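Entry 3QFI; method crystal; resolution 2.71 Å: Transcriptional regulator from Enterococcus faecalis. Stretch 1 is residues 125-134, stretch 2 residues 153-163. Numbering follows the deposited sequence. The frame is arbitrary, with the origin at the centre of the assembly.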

# COMPACT_ATOMS: atom_id res chain seq x y z
N GLU A 125 -14.46 -4.73 11.79
CA GLU A 125 -14.33 -4.02 13.06
C GLU A 125 -12.96 -3.39 13.25
O GLU A 125 -11.92 -4.03 13.03
CB GLU A 125 -14.65 -4.95 14.23
CG GLU A 125 -16.14 -5.05 14.53
CD GLU A 125 -16.45 -5.36 15.98
OE1 GLU A 125 -16.12 -6.47 16.45
OE2 GLU A 125 -17.03 -4.48 16.66
N VAL A 126 -12.96 -2.12 13.64
CA VAL A 126 -11.74 -1.38 13.89
C VAL A 126 -11.87 -0.61 15.19
O VAL A 126 -12.97 -0.52 15.76
CB VAL A 126 -11.43 -0.35 12.77
CG1 VAL A 126 -11.38 -1.05 11.42
CG2 VAL A 126 -12.46 0.75 12.77
N ASP A 127 -10.76 -0.05 15.66
CA ASP A 127 -10.75 0.74 16.88
C ASP A 127 -10.48 2.21 16.54
O ASP A 127 -9.33 2.61 16.36
CB ASP A 127 -9.67 0.24 17.84
CG ASP A 127 -9.78 0.86 19.22
OD1 ASP A 127 -9.86 2.11 19.30
OD2 ASP A 127 -9.78 0.11 20.21
N ASN A 128 -11.55 2.99 16.44
CA ASN A 128 -11.43 4.41 16.11
C ASN A 128 -10.88 5.18 17.31
O ASN A 128 -11.62 5.49 18.24
CB ASN A 128 -12.80 4.97 15.73
CG ASN A 128 -12.74 6.42 15.28
OD1 ASN A 128 -13.76 7.06 15.04
ND2 ASN A 128 -11.53 6.94 15.16
N THR A 129 -9.58 5.48 17.28
CA THR A 129 -8.94 6.22 18.37
C THR A 129 -9.12 7.72 18.24
O THR A 129 -8.62 8.50 19.05
CB THR A 129 -7.42 5.94 18.43
OG1 THR A 129 -6.81 6.80 19.40
CG2 THR A 129 -6.78 6.18 17.07
N ILE A 130 -9.84 8.13 17.20
CA ILE A 130 -10.10 9.54 16.95
C ILE A 130 -11.58 9.84 17.26
O ILE A 130 -11.92 10.12 18.41
CB ILE A 130 -9.81 9.90 15.48
CG1 ILE A 130 -8.53 9.19 15.00
CG2 ILE A 130 -9.67 11.40 15.33
CD1 ILE A 130 -7.29 9.45 15.85
N GLY A 131 -12.44 9.75 16.25
CA GLY A 131 -13.86 10.00 16.45
C GLY A 131 -14.41 11.16 15.65
O GLY A 131 -15.26 11.89 16.15
N GLU A 132 -13.95 11.32 14.40
CA GLU A 132 -14.41 12.42 13.54
C GLU A 132 -15.88 12.27 13.18
O GLU A 132 -16.60 11.47 13.78
CB GLU A 132 -13.58 12.48 12.25
CG GLU A 132 -13.83 11.35 11.24
CD GLU A 132 -13.08 10.09 11.57
OE1 GLU A 132 -13.32 9.06 10.91
OE2 GLU A 132 -12.24 10.12 12.50
N PHE A 133 -16.33 13.06 12.20
CA PHE A 133 -17.73 13.02 11.78
C PHE A 133 -17.90 13.69 10.41
O PHE A 133 -19.00 14.11 10.06
CB PHE A 133 -18.62 13.74 12.80
CG PHE A 133 -18.46 15.25 12.80
CD1 PHE A 133 -17.24 15.83 13.16
CD2 PHE A 133 -19.51 16.08 12.44
CE1 PHE A 133 -17.08 17.22 13.16
CE2 PHE A 133 -19.37 17.47 12.44
CZ PHE A 133 -18.15 18.04 12.80
N THR A 134 -16.81 13.78 9.66
CA THR A 134 -16.85 14.40 8.35
C THR A 134 -16.55 13.40 7.23
O THR A 134 -17.29 13.31 6.25
CB THR A 134 -15.83 15.58 8.27
OG1 THR A 134 -15.85 16.16 6.96
CG2 THR A 134 -14.42 15.10 8.60
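Stretch 2 (153-163) LAYARMRHEDP

Two segments distant in sequence can pack closely without a single hydrogen bond between them, provided that their side chains adopt rotamers that fit one surface to the other. The contact between residues 125-134 and 153-163 of this transcriptional regulator is a compact example. About 559 Å² is buried, both sides summed, and no hydrogen bond crosses.

Stretch 2 enters as the last turn of a helix, 153-156, closed by the backbone bond from R157 N to L153 O at 2.8 Å. R157 is the first residue to leave helical angles, and from there the chain runs on as an irregular loop. Stretch 1 starts as a strand, 125-128, and then also becomes loop. The register is not that of a simple ladder: N128 lies nearest Y155, I130 nearest D162, E132 nearest E161 and T134 nearest A154, the last pair with CA atoms 7.4 Å apart. The closest of these approaches is E132 to E161, at 5.7 Å between CA atoms. Along the loop of stretch 1 the nearest partners fall from D162 (at I130) through E161 (at E132) to A154 (at T134), so over this part the two chains run in broadly opposite senses; N128, nearest Y155, breaks the sequence.

Y155 shows how a rotamer can redirect a side chain. Its CA-to-CB bond points sideways, yet with chi1 t (-175°) the ring reaches the strand. V126, whose own CA-to-CB bond points toward stretch 2, adopts the m rotamer and lays CG2 over one face of the ring, 4.0 Å from the centroid and 16° off the normal, a CH-pi contact; the shortest separation is 3.9 Å, from V126 CG2 to Y155 CZ. The phenol oxygen is hydrogen-bonded elsewhere in the structure, so the buried ring does not leave its polar end unsatisfied.

E132 is buried, and its chain is bent: chi1 is p (72°) and chi2 m (-82°), so the carboxylate folds back rather than extending. E132 OE2 comes to 3.6 Å from M158 CE, and E132 OE1 to 4.2 Å from Y155 CA, while at the base of the side chain E132 CB lies 3.4 Å from E161 CB. The methionine meets this bend with chi1 t and chi2 m; its sulfur also accepts a weak hydrogen bond, H160 N to M158 SD, at 3.2 Å. Its methyl group touches a second neighbour, with I130 CG2 4.4 Å from M158 CE.

I130, m at both chi angles, spreads over the loop of stretch 2. I130 CG2 approaches E161 O to 3.1 Å, a tight contact, and I130 CD1 lies 3.7 Å from D162 OD1. Next in sequence, G131 has phi 119° and psi 38°, where a CB would be jammed against the carbonyl oxygen of I130; the backbone itself calls for glycine. Finally, E161 has chi1 at -112°, between wells. Its carboxylate oxygen OE2 lies 3.4 Å from F133 CE1 and 3.7 Å from T134 CG2. F133 starts away from stretch 2, but its ring end comes nearer.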

# COMPACT_ATOMS: atom_id res chain seq x y z
N LEU A 153 -15.48 3.99 3.98
CA LEU A 153 -14.72 4.94 3.17
C LEU A 153 -14.28 6.15 3.96
O LEU A 153 -13.18 6.65 3.77
CB LEU A 153 -15.53 5.42 1.96
CG LEU A 153 -15.55 4.50 0.75
CD1 LEU A 153 -16.16 5.26 -0.42
CD2 LEU A 153 -14.12 4.04 0.42
N ALA A 154 -15.16 6.64 4.82
CA ALA A 154 -14.83 7.82 5.62
C ALA A 154 -13.64 7.55 6.54
O ALA A 154 -12.72 8.36 6.61
CB ALA A 154 -16.05 8.25 6.43
N TYR A 155 -13.65 6.40 7.21
CA TYR A 155 -12.59 6.01 8.13
C TYR A 155 -11.24 5.91 7.41
O TYR A 155 -10.20 6.22 7.97
CB TYR A 155 -12.92 4.66 8.78
CG TYR A 155 -11.91 4.23 9.84
CD1 TYR A 155 -11.85 4.88 11.07
CD2 TYR A 155 -10.98 3.21 9.58
CE1 TYR A 155 -10.88 4.54 12.02
CE2 TYR A 155 -10.00 2.86 10.54
CZ TYR A 155 -9.97 3.55 11.75
OH TYR A 155 -9.00 3.27 12.68
N ALA A 156 -11.28 5.46 6.16
CA ALA A 156 -10.07 5.31 5.36
C ALA A 156 -9.62 6.65 4.80
O ALA A 156 -8.43 6.91 4.68
CB ALA A 156 -10.33 4.33 4.22
N ARG A 157 -10.59 7.50 4.47
CA ARG A 157 -10.29 8.81 3.91
C ARG A 157 -10.61 9.89 4.93
O ARG A 157 -11.78 10.13 5.25
CB ARG A 157 -11.11 9.04 2.64
CG ARG A 157 -10.73 10.29 1.87
CD ARG A 157 -11.61 10.46 0.64
NE ARG A 157 -11.13 11.52 -0.26
CZ ARG A 157 -10.94 12.79 0.10
NH1 ARG A 157 -11.20 13.17 1.35
NH2 ARG A 157 -10.50 13.67 -0.78
N MET A 158 -9.58 10.54 5.45
CA MET A 158 -9.76 11.60 6.43
C MET A 158 -8.36 12.03 6.84
O MET A 158 -7.56 11.21 7.31
CB MET A 158 -10.54 11.09 7.64
CG MET A 158 -10.98 12.17 8.61
SD MET A 158 -9.59 12.92 9.48
CE MET A 158 -9.50 11.89 10.92
N ARG A 159 -8.08 13.32 6.66
CA ARG A 159 -6.77 13.88 6.96
C ARG A 159 -6.93 15.25 7.62
O ARG A 159 -6.11 16.15 7.41
CB ARG A 159 -5.97 14.02 5.66
CG ARG A 159 -4.46 14.21 5.82
CD ARG A 159 -3.77 14.27 4.46
NE ARG A 159 -4.20 13.17 3.59
CZ ARG A 159 -3.74 12.94 2.36
NH1 ARG A 159 -2.82 13.74 1.83
NH2 ARG A 159 -4.21 11.92 1.66
N HIS A 160 -7.99 15.43 8.40
CA HIS A 160 -8.21 16.72 9.05
C HIS A 160 -8.44 16.55 10.54
O HIS A 160 -7.74 17.15 11.36
CB HIS A 160 -9.42 17.42 8.41
CG HIS A 160 -9.25 17.69 6.95
ND1 HIS A 160 -8.25 18.49 6.45
CD2 HIS A 160 -9.96 17.25 5.88
CE1 HIS A 160 -8.34 18.53 5.14
NE2 HIS A 160 -9.37 17.79 4.76
N GLU A 161 -9.42 15.72 10.89
CA GLU A 161 -9.75 15.46 12.28
C GLU A 161 -8.69 14.58 12.95
O GLU A 161 -8.90 14.12 14.06
CB GLU A 161 -11.11 14.77 12.38
CG GLU A 161 -12.19 15.62 13.01
CD GLU A 161 -12.74 16.68 12.07
OE1 GLU A 161 -11.92 17.46 11.52
OE2 GLU A 161 -13.98 16.72 11.89
N ASP A 162 -7.58 14.35 12.26
CA ASP A 162 -6.50 13.53 12.80
C ASP A 162 -5.24 14.34 13.07
O ASP A 162 -4.61 14.86 12.15
CB ASP A 162 -6.16 12.37 11.86
CG ASP A 162 -4.96 11.57 12.34
OD1 ASP A 162 -4.95 11.14 13.51
OD2 ASP A 162 -4.02 11.36 11.54
N PRO A 163 -4.86 14.44 14.35
CA PRO A 163 -3.66 15.19 14.72
C PRO A 163 -2.36 14.53 14.24
O PRO A 163 -1.34 14.61 14.91
CB PRO A 163 -3.75 15.24 16.25
CG PRO A 163 -4.47 13.95 16.57
CD PRO A 163 -5.56 13.93 15.53